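Local coordinates for protein potential RNA-dependent RNA polymerase (PDB 5I61) that probably copies RNA from an RNA template, adding ribonucleotides from nucleoside triphosphates, serving both transcription and replication of the picobirnavirus genome, at residues Ser139-Ser144 against Val203-Phe208; Ala182-Arg187 against Ile304-Asn309; Leu230-Val235 against Asn353-Gly358; Glu238-Arg243 against Cys396-Arg401. All coordinates share one frame; numbering follows the deposited sequence.

Contact 1 (Ser139-Ser144 against Val203-Phe208); sequences STNSGS and VWMFPF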
loop_
_atom_site.group_PDB
_atom_site.type_symbol
_atom_site.label_atom_id
_atom_site.label_comp_id
_atom_site.label_asym_id
_atom_site.label_seq_id
_atom_site.Cartn_x
_atom_site.Cartn_y
_atom_site.Cartn_z
ATOM N N SER B 139 -3.308 18.273 3.496
ATOM C CA SER B 139 -1.982 18.770 3.832
ATOM C C SER B 139 -0.921 18.287 2.859
ATOM O O SER B 139 0.216 18.782 2.905
ATOM C CB SER B 139 -1.592 18.358 5.265
ATOM O OG SER B 139 -2.045 17.041 5.576
ATOM N N THR B 140 -1.257 17.342 1.978
ATOM C CA THR B 140 -0.234 16.778 1.125
ATOM C C THR B 140 -0.105 17.609 -0.153
ATOM O O THR B 140 -0.904 18.503 -0.443
ATOM C CB THR B 140 -0.517 15.299 0.841
ATOM O OG1 THR B 140 -1.721 15.160 0.091
ATOM C CG2 THR B 140 -0.647 14.514 2.158
ATOM N N ASN B 141 0.955 17.322 -0.891
ATOM C CA ASN B 141 1.406 18.179 -1.975
ATOM C C ASN B 141 0.414 18.152 -3.146
ATOM O O ASN B 141 -0.153 17.114 -3.480
ATOM C CB ASN B 141 2.805 17.708 -2.379
ATOM C CG ASN B 141 3.439 18.574 -3.395
ATOM O OD1 ASN B 141 2.986 18.632 -4.533
ATOM N ND2 ASN B 141 4.524 19.235 -3.023
ATOM N N SER B 142 0.194 19.299 -3.769
ATOM C CA SER B 142 -0.792 19.362 -4.847
ATOM C C SER B 142 -0.259 18.872 -6.187
ATOM O O SER B 142 -1.044 18.743 -7.126
ATOM C CB SER B 142 -1.327 20.787 -5.001
ATOM O OG SER B 142 -0.273 21.670 -5.304
ATOM N N GLY B 143 1.031 18.563 -6.292
ATOM C CA GLY B 143 1.610 18.149 -7.554
ATOM C C GLY B 143 1.466 19.256 -8.584
ATOM O O GLY B 143 1.361 20.445 -8.263
ATOM N N SER B 144 1.461 18.869 -9.842
ATOM C CA SER B 144 1.426 19.889 -10.873
ATOM C C SER B 144 0.034 20.524 -10.853
ATOM O O SER B 144 -0.963 19.825 -10.639
ATOM C CB SER B 144 1.774 19.299 -12.239
ATOM O OG SER B 144 0.659 18.700 -12.838
ATOM N N VAL B 203 7.129 6.393 -6.695
ATOM C CA VAL B 203 5.814 6.947 -6.389
ATOM C C VAL B 203 5.472 8.014 -7.429
ATOM O O VAL B 203 6.291 8.902 -7.722
ATOM C CB VAL B 203 5.746 7.520 -4.971
ATOM C CG1 VAL B 203 4.337 8.028 -4.703
ATOM C CG2 VAL B 203 6.167 6.469 -3.969
ATOM N N TRP B 204 4.266 7.903 -8.005
ATOM C CA TRP B 204 3.731 8.861 -8.969
ATOM C C TRP B 204 2.840 9.815 -8.186
ATOM O O TRP B 204 1.765 9.425 -7.707
ATOM C CB TRP B 204 2.932 8.164 -10.080
ATOM C CG TRP B 204 3.733 7.224 -10.937
ATOM C CD1 TRP B 204 4.434 6.114 -10.524
ATOM C CD2 TRP B 204 3.903 7.294 -12.358
ATOM N NE1 TRP B 204 5.040 5.506 -11.607
ATOM C CE2 TRP B 204 4.726 6.203 -12.741
ATOM C CE3 TRP B 204 3.424 8.158 -13.353
ATOM C CZ2 TRP B 204 5.091 5.970 -14.067
ATOM C CZ3 TRP B 204 3.802 7.929 -14.666
ATOM C CH2 TRP B 204 4.624 6.838 -15.009
HETATM N N MSE B 205 3.290 11.052 -8.035
HETATM C CA MSE B 205 2.536 12.042 -7.295
HETATM C C MSE B 205 1.664 12.848 -8.258
HETATM O O MSE B 205 2.153 13.646 -9.069
HETATM C CB MSE B 205 3.496 12.919 -6.502
HETATM C CG MSE B 205 4.251 12.171 -5.423
HETATM SE SE MSE B 205 5.649 13.233 -4.559
HETATM C CE MSE B 205 4.778 14.957 -4.569
ATOM N N PHE B 206 0.374 12.623 -8.162
ATOM C CA PHE B 206 -0.543 13.048 -9.203
ATOM C C PHE B 206 -0.927 14.510 -9.028
ATOM O O PHE B 206 -0.927 15.033 -7.913
ATOM C CB PHE B 206 -1.816 12.182 -9.204
ATOM C CG PHE B 206 -1.684 10.919 -10.010
ATOM C CD1 PHE B 206 -0.862 9.891 -9.579
ATOM C CD2 PHE B 206 -2.359 10.769 -11.209
ATOM C CE1 PHE B 206 -0.725 8.726 -10.340
ATOM C CE2 PHE B 206 -2.232 9.601 -11.968
ATOM C CZ PHE B 206 -1.415 8.595 -11.548
ATOM N N PRO B 207 -1.242 15.194 -10.119
ATOM C CA PRO B 207 -1.859 16.518 -9.985
ATOM C C PRO B 207 -3.098 16.453 -9.101
ATOM O O PRO B 207 -3.892 15.513 -9.175
ATOM C CB PRO B 207 -2.207 16.893 -11.433
ATOM C CG PRO B 207 -1.296 16.047 -12.289
ATOM C CD PRO B 207 -1.103 14.769 -11.523
ATOM N N PHE B 208 -3.232 17.457 -8.238
ATOM C CA PHE B 208 -4.422 17.632 -7.406
ATOM C C PHE B 208 -5.710 17.422 -8.201
ATOM O O PHE B 208 -6.579 16.652 -7.784
ATOM C CB PHE B 208 -4.389 19.044 -6.782
ATOM C CG PHE B 208 -5.351 19.253 -5.623
ATOM C CD1 PHE B 208 -5.957 18.177 -4.987
ATOM C CD2 PHE B 208 -5.619 20.521 -5.159
ATOM C CE1 PHE B 208 -6.834 18.377 -3.933
ATOM C CE2 PHE B 208 -6.486 20.729 -4.107
ATOM C CZ PHE B 208 -7.095 19.670 -3.505
HETATM O O HOH W 1 -2.448 16.042 -5.204
HETATM O O HOH W 2 1.015 14.906 -5.397
HETATM O O HOH W 3 1.843 16.232 -10.348
#
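S142 lends its carbonyl to the start of a helix: F208 N donates to S142 O at 2.8 Å with an N-H...O angle of 147°. F208 follows P207, the N-cap residue of helix 208-228, and an amide in the first turn has no carbonyl of its own helix to bind, so a passing loop supplies one. Proline is tolerated just before the first turn, where its missing N-H costs no helical hydrogen bond.

Water makes the other polar links. Two molecules each bridge N141 O to F206 O, and a third accepts from S144 N at 2.7 Å while donating to M205 O at 2.9 Å. The loop is shaped for this by an Asx turn, in which N141 OD1 takes G143 N at 2.6 Å, the donor lying in the carbonyl plane. Glycine fits at 143, where phi is positive and F206 O occupies the space a side chain would need.

Van der Waals contacts are few. The CE methyl of M205, modelled as selenomethionine, comes within 4.0 Å of N141 CG, the two side chains crossing at about a right angle; a bend at chi3 (36°) turns that methyl toward the asparagine. S144 OG lies 3.3 Å from P207 CG, alongside the pyrrolidine ring, and S142 CB meets F208 CB at 3.9 Å.

The loop between helices 129-135 and 150-157 thus lies across the junction of strand 199-205 and helix 208-228. S142 OG accepts from S148 N, F208 packs on R150 and T157 of helix 150-157, and S144 and P207 both touch M171 of strand 168-173.

Contact 2 (Ala182-Arg187 against Ile304-Asn309); sequences AVLGWR and IPLAYN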
loop_
_atom_site.group_PDB
_atom_site.type_symbol
_atom_site.label_atom_id
_atom_site.label_comp_id
_atom_site.label_asym_id
_atom_site.label_seq_id
_atom_site.Cartn_x
_atom_site.Cartn_y
_atom_site.Cartn_z
ATOM N N ALA B 182 2.534 13.631 -13.553
ATOM C CA ALA B 182 2.905 13.160 -12.226
ATOM C C ALA B 182 4.341 13.580 -11.935
ATOM O O ALA B 182 5.180 13.688 -12.840
ATOM C CB ALA B 182 2.752 11.636 -12.115
ATOM N N VAL B 183 4.621 13.840 -10.666
ATOM C CA VAL B 183 5.971 14.157 -10.210
ATOM C C VAL B 183 6.586 12.889 -9.637
ATOM O O VAL B 183 5.947 12.197 -8.833
ATOM C CB VAL B 183 5.935 15.280 -9.168
ATOM C CG1 VAL B 183 7.327 15.484 -8.544
ATOM C CG2 VAL B 183 5.404 16.577 -9.823
ATOM N N LEU B 184 7.824 12.576 -10.030
ATOM C CA LEU B 184 8.480 11.384 -9.492
ATOM C C LEU B 184 8.725 11.533 -7.995
ATOM O O LEU B 184 9.513 12.386 -7.563
ATOM C CB LEU B 184 9.796 11.117 -10.213
ATOM C CG LEU B 184 10.622 9.942 -9.661
ATOM C CD1 LEU B 184 9.984 8.599 -9.939
ATOM C CD2 LEU B 184 12.003 9.975 -10.290
ATOM N N GLY B 185 8.025 10.717 -7.202
ATOM C CA GLY B 185 8.295 10.569 -5.788
ATOM C C GLY B 185 9.022 9.264 -5.473
ATOM O O GLY B 185 9.322 8.458 -6.352
ATOM N N TRP B 186 9.282 9.064 -4.177
ATOM C CA TRP B 186 10.075 7.934 -3.708
ATOM C C TRP B 186 9.555 7.445 -2.364
ATOM O O TRP B 186 9.062 8.234 -1.555
ATOM C CB TRP B 186 11.556 8.318 -3.568
ATOM C CG TRP B 186 12.466 7.228 -2.984
ATOM C CD1 TRP B 186 13.119 6.230 -3.682
ATOM C CD2 TRP B 186 12.838 7.057 -1.602
ATOM N NE1 TRP B 186 13.850 5.445 -2.805
ATOM C CE2 TRP B 186 13.701 5.934 -1.532
ATOM C CE3 TRP B 186 12.515 7.735 -0.417
ATOM C CZ2 TRP B 186 14.268 5.495 -0.326
ATOM C CZ3 TRP B 186 13.060 7.289 0.777
ATOM C CH2 TRP B 186 13.927 6.173 0.815
ATOM N N ARG B 187 9.660 6.130 -2.151
ATOM C CA ARG B 187 9.561 5.498 -0.838
ATOM C C ARG B 187 10.654 4.448 -0.723
ATOM O O ARG B 187 11.041 3.814 -1.714
ATOM C CB ARG B 187 8.208 4.811 -0.566
ATOM C CG ARG B 187 7.059 5.749 -0.411
ATOM C CD ARG B 187 7.054 6.306 0.982
ATOM N NE ARG B 187 6.198 7.485 1.086
ATOM C CZ ARG B 187 5.903 8.107 2.237
ATOM N NH1 ARG B 187 6.386 7.620 3.379
ATOM N NH2 ARG B 187 5.112 9.192 2.231
ATOM N N ILE B 304 -0.615 9.114 -17.798
ATOM C CA ILE B 304 -0.203 10.486 -17.484
ATOM C C ILE B 304 1.298 10.633 -17.696
ATOM O O ILE B 304 2.057 9.675 -17.455
ATOM C CB ILE B 304 -0.599 10.867 -16.040
ATOM C CG1 ILE B 304 -0.360 12.369 -15.796
ATOM C CG2 ILE B 304 0.161 10.047 -14.999
ATOM C CD1 ILE B 304 -1.033 12.909 -14.612
ATOM N N PRO B 305 1.780 11.788 -18.149
ATOM C CA PRO B 305 3.236 12.025 -18.216
ATOM C C PRO B 305 3.900 12.005 -16.841
ATOM O O PRO B 305 3.267 12.194 -15.800
ATOM C CB PRO B 305 3.334 13.413 -18.854
ATOM C CG PRO B 305 2.070 13.542 -19.638
ATOM C CD PRO B 305 1.008 12.794 -18.903
ATOM N N LEU B 306 5.211 11.791 -16.844
ATOM C CA LEU B 306 6.002 11.748 -15.622
ATOM C C LEU B 306 7.051 12.853 -15.672
ATOM O O LEU B 306 7.939 12.821 -16.531
ATOM C CB LEU B 306 6.677 10.386 -15.453
ATOM C CG LEU B 306 7.571 10.299 -14.216
ATOM C CD1 LEU B 306 6.799 10.742 -12.967
ATOM C CD2 LEU B 306 8.133 8.905 -13.986
ATOM N N ALA B 307 6.959 13.822 -14.759
ATOM C CA ALA B 307 8.049 14.772 -14.554
ATOM C C ALA B 307 9.076 14.148 -13.604
ATOM O O ALA B 307 8.892 14.153 -12.388
ATOM C CB ALA B 307 7.517 16.093 -14.006
ATOM N N TYR B 308 10.170 13.620 -14.135
ATOM C CA TYR B 308 11.159 12.944 -13.299
ATOM C C TYR B 308 12.361 13.819 -12.934
ATOM O O TYR B 308 13.194 13.414 -12.108
ATOM C CB TYR B 308 11.623 11.644 -13.972
ATOM C CG TYR B 308 12.180 11.789 -15.383
ATOM C CD1 TYR B 308 11.334 11.801 -16.497
ATOM C CD2 TYR B 308 13.559 11.862 -15.605
ATOM C CE1 TYR B 308 11.855 11.932 -17.798
ATOM C CE2 TYR B 308 14.074 11.984 -16.889
ATOM C CZ TYR B 308 13.228 12.021 -17.971
ATOM O OH TYR B 308 13.763 12.132 -19.225
ATOM N N ASN B 309 12.441 15.025 -13.472
ATOM C CA ASN B 309 13.535 15.943 -13.189
ATOM C C ASN B 309 13.067 17.324 -13.622
ATOM O O ASN B 309 12.065 17.457 -14.328
ATOM C CB ASN B 309 14.820 15.508 -13.903
ATOM C CG ASN B 309 16.075 16.179 -13.340
ATOM O OD1 ASN B 309 16.034 16.928 -12.342
ATOM N ND2 ASN B 309 17.207 15.888 -13.975
#
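A182 grips the neighbouring strand through both of its backbone polar atoms. Its N-H goes to P305 O at 2.8 Å, and its carbonyl oxygen receives A307 N at 2.6 Å, the donor lying almost on the line of the C=O bond (178°). Two residues on, L184 N donates to A307 O at 3.0 Å. This is the bonding of parallel strands, with A182 paired to L306 and V183 to A307. The strand directions differ by 47°, a strong twist that fits so short a pairing.

Around these bonds lie small or branched apolar groups. L306 lays its CD1 methyl over one face of the A182-V183 peptide, 3.4 Å from A182 O and 4.1 Å from L184 CB; placing CG anti to the backbone N (chi1 178°) carries the methyl there. I304 CG2 meets A182 CB at 4.2 Å, and L184 CD2 touches Y308 CB. Alanine suits 182 and 307, whose methyls lie against bulky W204 and F23 respectively.

Helices hold the outer shell. I92 of helix 89-97 touches both L184 and L306, while V183 and A307 meet F23 of helix 17-28, so the paired strands are packed between helices. I304 O accepts from H318 NE2, and strand 199-205 bonds to V183 and G185, making strand 176-189 internal to the mixed sheet, which probably belongs to the fingers.

Since all the hydrogen bonds across the contact join backbone atoms, peptide groups fix the pairing, and the aliphatic side chains probably help to keep water from competing for those buried amides and carbonyls.

Contact 3 (Leu230-Val235 against Asn353-Gly358); sequences LVPAWV and NSQCLG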
loop_
_atom_site.group_PDB
_atom_site.type_symbol
_atom_site.label_atom_id
_atom_site.label_comp_id
_atom_site.label_asym_id
_atom_site.label_seq_id
_atom_site.Cartn_x
_atom_site.Cartn_y
_atom_site.Cartn_z
ATOM N N LEU B 230 -16.937 -6.375 1.226
ATOM C CA LEU B 230 -16.468 -7.143 0.068
ATOM C C LEU B 230 -14.943 -7.292 0.039
ATOM O O LEU B 230 -14.431 -8.330 -0.391
ATOM C CB LEU B 230 -16.967 -6.500 -1.225
ATOM C CG LEU B 230 -18.483 -6.616 -1.379
ATOM C CD1 LEU B 230 -18.904 -5.645 -2.434
ATOM C CD2 LEU B 230 -18.882 -8.048 -1.784
ATOM N N VAL B 231 -14.206 -6.272 0.472
ATOM C CA VAL B 231 -12.749 -6.333 0.610
ATOM C C VAL B 231 -12.398 -6.135 2.081
ATOM O O VAL B 231 -12.275 -4.982 2.541
ATOM C CB VAL B 231 -12.040 -5.277 -0.265
ATOM C CG1 VAL B 231 -10.529 -5.314 -0.002
ATOM C CG2 VAL B 231 -12.320 -5.491 -1.773
ATOM N N PRO B 232 -12.176 -7.214 2.846
ATOM C CA PRO B 232 -11.993 -7.047 4.301
ATOM C C PRO B 232 -10.847 -6.107 4.656
ATOM O O PRO B 232 -10.966 -5.336 5.620
ATOM C CB PRO B 232 -11.745 -8.484 4.797
ATOM C CG PRO B 232 -12.316 -9.371 3.767
ATOM C CD PRO B 232 -12.156 -8.634 2.443
ATOM N N ALA B 233 -9.755 -6.119 3.888
ATOM C CA ALA B 233 -8.615 -5.279 4.231
ATOM C C ALA B 233 -8.911 -3.783 4.099
ATOM O O ALA B 233 -8.155 -2.975 4.631
ATOM C CB ALA B 233 -7.407 -5.652 3.375
ATOM N N TRP B 234 -9.980 -3.392 3.407
ATOM C CA TRP B 234 -10.424 -1.995 3.436
ATOM C C TRP B 234 -11.192 -1.650 4.714
ATOM O O TRP B 234 -11.397 -0.460 5.006
ATOM C CB TRP B 234 -11.307 -1.684 2.208
ATOM C CG TRP B 234 -10.529 -1.619 0.919
ATOM C CD1 TRP B 234 -9.178 -1.566 0.793
ATOM C CD2 TRP B 234 -11.056 -1.596 -0.418
ATOM N NE1 TRP B 234 -8.822 -1.508 -0.531
ATOM C CE2 TRP B 234 -9.952 -1.521 -1.300
ATOM C CE3 TRP B 234 -12.349 -1.587 -0.956
ATOM C CZ2 TRP B 234 -10.098 -1.468 -2.691
ATOM C CZ3 TRP B 234 -12.493 -1.554 -2.348
ATOM C CH2 TRP B 234 -11.373 -1.500 -3.196
ATOM N N VAL B 235 -11.624 -2.652 5.480
ATOM C CA VAL B 235 -12.328 -2.423 6.735
ATOM C C VAL B 235 -11.319 -2.397 7.877
ATOM O O VAL B 235 -11.065 -1.332 8.445
ATOM C CB VAL B 235 -13.422 -3.483 6.948
ATOM C CG1 VAL B 235 -14.242 -3.168 8.157
ATOM C CG2 VAL B 235 -14.321 -3.513 5.756
ATOM N N ASN B 353 -14.206 -16.956 0.445
ATOM C CA ASN B 353 -13.454 -16.399 1.563
ATOM C C ASN B 353 -11.979 -16.201 1.242
ATOM O O ASN B 353 -11.243 -15.692 2.082
ATOM C CB ASN B 353 -13.634 -17.277 2.795
ATOM C CG ASN B 353 -15.099 -17.562 3.069
ATOM O OD1 ASN B 353 -15.867 -16.670 3.423
ATOM N ND2 ASN B 353 -15.490 -18.806 2.890
ATOM N N SER B 354 -11.541 -16.580 0.054
ATOM C CA SER B 354 -10.307 -16.064 -0.516
ATOM C C SER B 354 -10.278 -14.531 -0.489
ATOM O O SER B 354 -11.319 -13.858 -0.542
ATOM C CB SER B 354 -10.176 -16.568 -1.961
ATOM O OG SER B 354 -10.304 -17.985 -1.999
ATOM N N GLN B 355 -9.068 -13.964 -0.424
ATOM C CA GLN B 355 -8.891 -12.519 -0.240
ATOM C C GLN B 355 -7.814 -11.996 -1.183
ATOM O O GLN B 355 -6.861 -12.712 -1.514
ATOM C CB GLN B 355 -8.483 -12.152 1.225
ATOM C CG GLN B 355 -9.586 -12.374 2.239
ATOM C CD GLN B 355 -9.259 -11.810 3.636
ATOM O OE1 GLN B 355 -9.386 -10.589 3.870
ATOM N NE2 GLN B 355 -8.875 -12.702 4.574
ATOM N N CYS B 356 -7.943 -10.730 -1.576
ATOM C CA CYS B 356 -6.836 -10.091 -2.261
ATOM C C CYS B 356 -6.888 -8.588 -2.044
ATOM O O CYS B 356 -7.938 -8.015 -1.731
ATOM C CB CYS B 356 -6.837 -10.414 -3.757
ATOM S SG CYS B 356 -8.363 -9.926 -4.652
ATOM N N LEU B 357 -5.725 -7.960 -2.203
ATOM C CA LEU B 357 -5.560 -6.525 -2.009
ATOM C C LEU B 357 -4.323 -6.121 -2.796
ATOM O O LEU B 357 -3.220 -6.591 -2.489
ATOM C CB LEU B 357 -5.407 -6.182 -0.524
ATOM C CG LEU B 357 -5.607 -4.742 0.007
ATOM C CD1 LEU B 357 -4.567 -3.771 -0.474
ATOM C CD2 LEU B 357 -6.994 -4.182 -0.254
ATOM N N GLY B 358 -4.506 -5.256 -3.790
ATOM C CA GLY B 358 -3.443 -4.925 -4.727
ATOM C C GLY B 358 -2.652 -6.140 -5.174
ATOM O O GLY B 358 -3.200 -7.052 -5.802
HETATM O O HOH W 4 -9.001 -8.530 1.991
#
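The CD2 methyl of L357 is the bump, and three residues of the turn at 231-234 form its hollow. V231 CG1 approaches it at 3.7 Å, crossing the leucine at about a right angle; A233 sets its CB against L357 CG at 3.9 Å; and the pyrrole part of W234 closes the far wall, with NE1, which donates to T504 O, 3.3 Å from L357 CD2. Leucine's chi1 of -163° puts CG anti to the backbone N and drives the branch into this notch. V231 CG1 also rests on one face of the W234 ring, toward its rim. Alanine suits the floor, being short enough to let the leucine sit close.

A second fit lies two residues back along the strand, on the same side. The side chain of Q355 runs extended beyond CG and brings OE1 over the rim of the P232 ring, 3.2 Å from its CG, the two crossing obliquely. Beside them a water fills the angle between the segments: it donates to Q355 OE1 at 2.8 Å and accepts from A233 N at 3.2 Å. The other end of the amide is held too, since NE2 donates to V240 O, and these bonds fix which way the amide is turned.

Strand 355-357 leads straight into G358, the first residue of the Gly-Asp-Asp sequence that marks motif C in the palm of RNA polymerases. No direct hydrogen bond joins the two segments, so the fit between them rests on apolar packing round L357 and the water-relayed amide of Q355; helix 327-344 and strand 360-363 also hold the strand.

Contact 4 (Glu238-Arg243 against Cys396-Arg401); sequences EAVDRR and CTYLRR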
loop_
_atom_site.group_PDB
_atom_site.type_symbol
_atom_site.label_atom_id
_atom_site.label_comp_id
_atom_site.label_asym_id
_atom_site.label_seq_id
_atom_site.Cartn_x
_atom_site.Cartn_y
_atom_site.Cartn_z
ATOM N N GLU B 238 -9.113 -7.050 11.680
ATOM C CA GLU B 238 -10.016 -8.004 12.299
ATOM C C GLU B 238 -11.016 -8.552 11.286
ATOM O O GLU B 238 -11.373 -9.741 11.347
ATOM C CB GLU B 238 -10.699 -7.352 13.504
ATOM C CG GLU B 238 -9.689 -7.126 14.671
ATOM C CD GLU B 238 -8.604 -6.077 14.358
ATOM O OE1 GLU B 238 -7.464 -6.232 14.863
ATOM O OE2 GLU B 238 -8.904 -5.104 13.618
ATOM N N ALA B 239 -11.404 -7.733 10.302
ATOM C CA ALA B 239 -12.231 -8.228 9.208
ATOM C C ALA B 239 -11.444 -9.183 8.308
ATOM O O ALA B 239 -12.000 -10.155 7.777
ATOM C CB ALA B 239 -12.788 -7.051 8.405
ATOM N N VAL B 240 -10.158 -8.901 8.096
ATOM C CA VAL B 240 -9.311 -9.851 7.390
ATOM C C VAL B 240 -9.281 -11.171 8.141
ATOM O O VAL B 240 -9.485 -12.251 7.556
ATOM C CB VAL B 240 -7.897 -9.265 7.200
ATOM C CG1 VAL B 240 -6.966 -10.327 6.648
ATOM C CG2 VAL B 240 -7.948 -8.036 6.274
ATOM N N ASP B 241 -9.023 -11.093 9.460
ATOM C CA ASP B 241 -8.949 -12.284 10.313
ATOM C C ASP B 241 -10.217 -13.123 10.213
ATOM O O ASP B 241 -10.151 -14.359 10.177
ATOM C CB ASP B 241 -8.725 -11.904 11.790
ATOM C CG ASP B 241 -7.370 -11.223 12.067
ATOM O OD1 ASP B 241 -6.391 -11.417 11.300
ATOM O OD2 ASP B 241 -7.296 -10.512 13.099
ATOM N N ARG B 242 -11.385 -12.474 10.174
ATOM C CA ARG B 242 -12.608 -13.257 10.214
ATOM C C ARG B 242 -12.807 -14.035 8.924
ATOM O O ARG B 242 -13.278 -15.175 8.958
ATOM C CB ARG B 242 -13.818 -12.374 10.488
ATOM C CG ARG B 242 -15.089 -13.226 10.625
ATOM C CD ARG B 242 -16.299 -12.374 10.867
ATOM N NE ARG B 242 -15.872 -11.168 11.545
ATOM C CZ ARG B 242 -15.753 -9.992 10.974
ATOM N NH1 ARG B 242 -16.029 -9.862 9.640
ATOM N NH2 ARG B 242 -15.338 -8.952 11.723
ATOM N N ARG B 243 -12.405 -13.451 7.791
ATOM C CA ARG B 243 -12.532 -14.120 6.510
ATOM C C ARG B 243 -11.448 -15.183 6.323
ATOM O O ARG B 243 -11.718 -16.227 5.702
ATOM C CB ARG B 243 -12.505 -13.073 5.398
ATOM C CG ARG B 243 -12.668 -13.666 4.034
ATOM C CD ARG B 243 -13.376 -12.754 3.076
ATOM N NE ARG B 243 -14.677 -12.267 3.550
ATOM C CZ ARG B 243 -15.373 -11.307 2.933
ATOM N NH1 ARG B 243 -14.893 -10.730 1.829
ATOM N NH2 ARG B 243 -16.540 -10.919 3.417
ATOM N N CYS B 396 -1.008 -19.662 6.294
ATOM C CA CYS B 396 -0.866 -18.771 5.148
ATOM C C CYS B 396 -0.265 -17.469 5.632
ATOM O O CYS B 396 -0.222 -17.196 6.828
ATOM C CB CYS B 396 -2.227 -18.509 4.482
ATOM S SG CYS B 396 -3.475 -17.708 5.530
ATOM N N THR B 397 0.168 -16.647 4.689
ATOM C CA THR B 397 0.578 -15.284 4.987
ATOM C C THR B 397 -0.162 -14.333 4.062
ATOM O O THR B 397 -0.471 -14.665 2.915
ATOM C CB THR B 397 2.080 -15.092 4.830
ATOM O OG1 THR B 397 2.420 -15.411 3.488
ATOM C CG2 THR B 397 2.819 -16.082 5.728
ATOM N N TYR B 398 -0.466 -13.152 4.582
ATOM C CA TYR B 398 -1.240 -12.197 3.811
ATOM C C TYR B 398 -1.141 -10.846 4.505
ATOM O O TYR B 398 -1.332 -10.758 5.723
ATOM C CB TYR B 398 -2.685 -12.682 3.686
ATOM C CG TYR B 398 -3.651 -11.719 3.015
ATOM C CD1 TYR B 398 -3.515 -11.374 1.668
ATOM C CD2 TYR B 398 -4.748 -11.215 3.719
ATOM C CE1 TYR B 398 -4.429 -10.530 1.050
ATOM C CE2 TYR B 398 -5.663 -10.386 3.117
ATOM C CZ TYR B 398 -5.501 -10.039 1.779
ATOM O OH TYR B 398 -6.411 -9.199 1.189
ATOM N N LEU B 399 -0.813 -9.809 3.735
ATOM C CA LEU B 399 -0.575 -8.468 4.261
ATOM C C LEU B 399 0.509 -8.497 5.342
ATOM O O LEU B 399 0.397 -7.867 6.394
ATOM C CB LEU B 399 -1.879 -7.838 4.754
ATOM C CG LEU B 399 -2.961 -7.796 3.659
ATOM C CD1 LEU B 399 -4.223 -7.075 4.116
ATOM C CD2 LEU B 399 -2.448 -7.221 2.351
ATOM N N ARG B 400 1.568 -9.263 5.064
ATOM C CA ARG B 400 2.698 -9.498 5.965
ATOM C C ARG B 400 2.285 -10.007 7.350
ATOM O O ARG B 400 2.966 -9.769 8.364
ATOM C CB ARG B 400 3.584 -8.261 6.041
ATOM C CG ARG B 400 4.233 -8.008 4.675
ATOM C CD ARG B 400 5.422 -7.155 4.911
ATOM N NE ARG B 400 5.110 -5.787 4.573
ATOM C CZ ARG B 400 5.031 -4.789 5.426
ATOM N NH1 ARG B 400 5.102 -4.944 6.782
ATOM N NH2 ARG B 400 4.762 -3.584 4.991
ATOM N N ARG B 401 1.208 -10.778 7.416
ATOM C CA ARG B 401 0.871 -11.462 8.651
ATOM C C ARG B 401 0.769 -12.969 8.432
ATOM O O ARG B 401 0.353 -13.438 7.371
ATOM C CB ARG B 401 -0.437 -10.932 9.232
ATOM C CG ARG B 401 -0.413 -9.485 9.681
ATOM C CD ARG B 401 -1.827 -8.973 9.554
ATOM N NE ARG B 401 -2.528 -8.935 10.820
ATOM C CZ ARG B 401 -3.830 -9.154 10.981
ATOM N NH1 ARG B 401 -4.602 -9.481 9.949
ATOM N NH2 ARG B 401 -4.355 -9.076 12.203
#
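D241 and R401 form the charged part of the contact, a salt bridge with OD1 3.0 Å from NH1. The two planes are inclined by only 25°, but the carboxylate is displaced from the guanidinium plane, consistent with both hydrogen bonds being weak: R401 NH1 to D241 OD1 is bent (123°), and R401 NH2 to D241 OD2 is long at 3.4 Å. Arginine is long enough to span from hairpin to helix, a bend at chi3 (101°) steering it. OD1 has a further weak bond from G415 N, and E238, which pairs with K455, probably adds to the negative field around the guanidinium.

The second segment is a tight β-hairpin. Y398 and R401 exchange backbone hydrogen bonds across L399 and R400, a left-handed turn of the I'/III' kind. It belongs to the three-stranded antiparallel sheet following the palm motifs, probably the motif E hairpin of viral polymerases, and L399 N donates to D360 OD2 of motif C.

Van der Waals packing round V240 completes the contact. Its short branch lets the helix lie against the tyrosine: CG1 meets the edge of the Y398 ring, in plane, 3.8 Å from CE2, and the guanidinium edge, 4.1 Å from R401 NH1. V240 CG2 meets L399 CD1 more loosely.

From the N terminus, contact 1 opens at 139-144 and closes at 203-208, joining the 136-149 loop to the junction of strand 199-205 and helix 208-228. Contact 2 starts inside that loop, at 182-187, and ends beyond it at 304-309, adding strand 306-309 to the mixed sheet; the two cross and touch. Contacts 3 and 4 open after contact 1 has closed but before contact 2 does, and close at 353-358 and 396-401. Each crosses contact 2 and the two cross each other, none nesting. They adjoin, their centres about 9 Å apart, joining helices 232-235 and 237-250 to the motif C strand and the 395-404 hairpin, across the chain's centre from contacts 1 and 2.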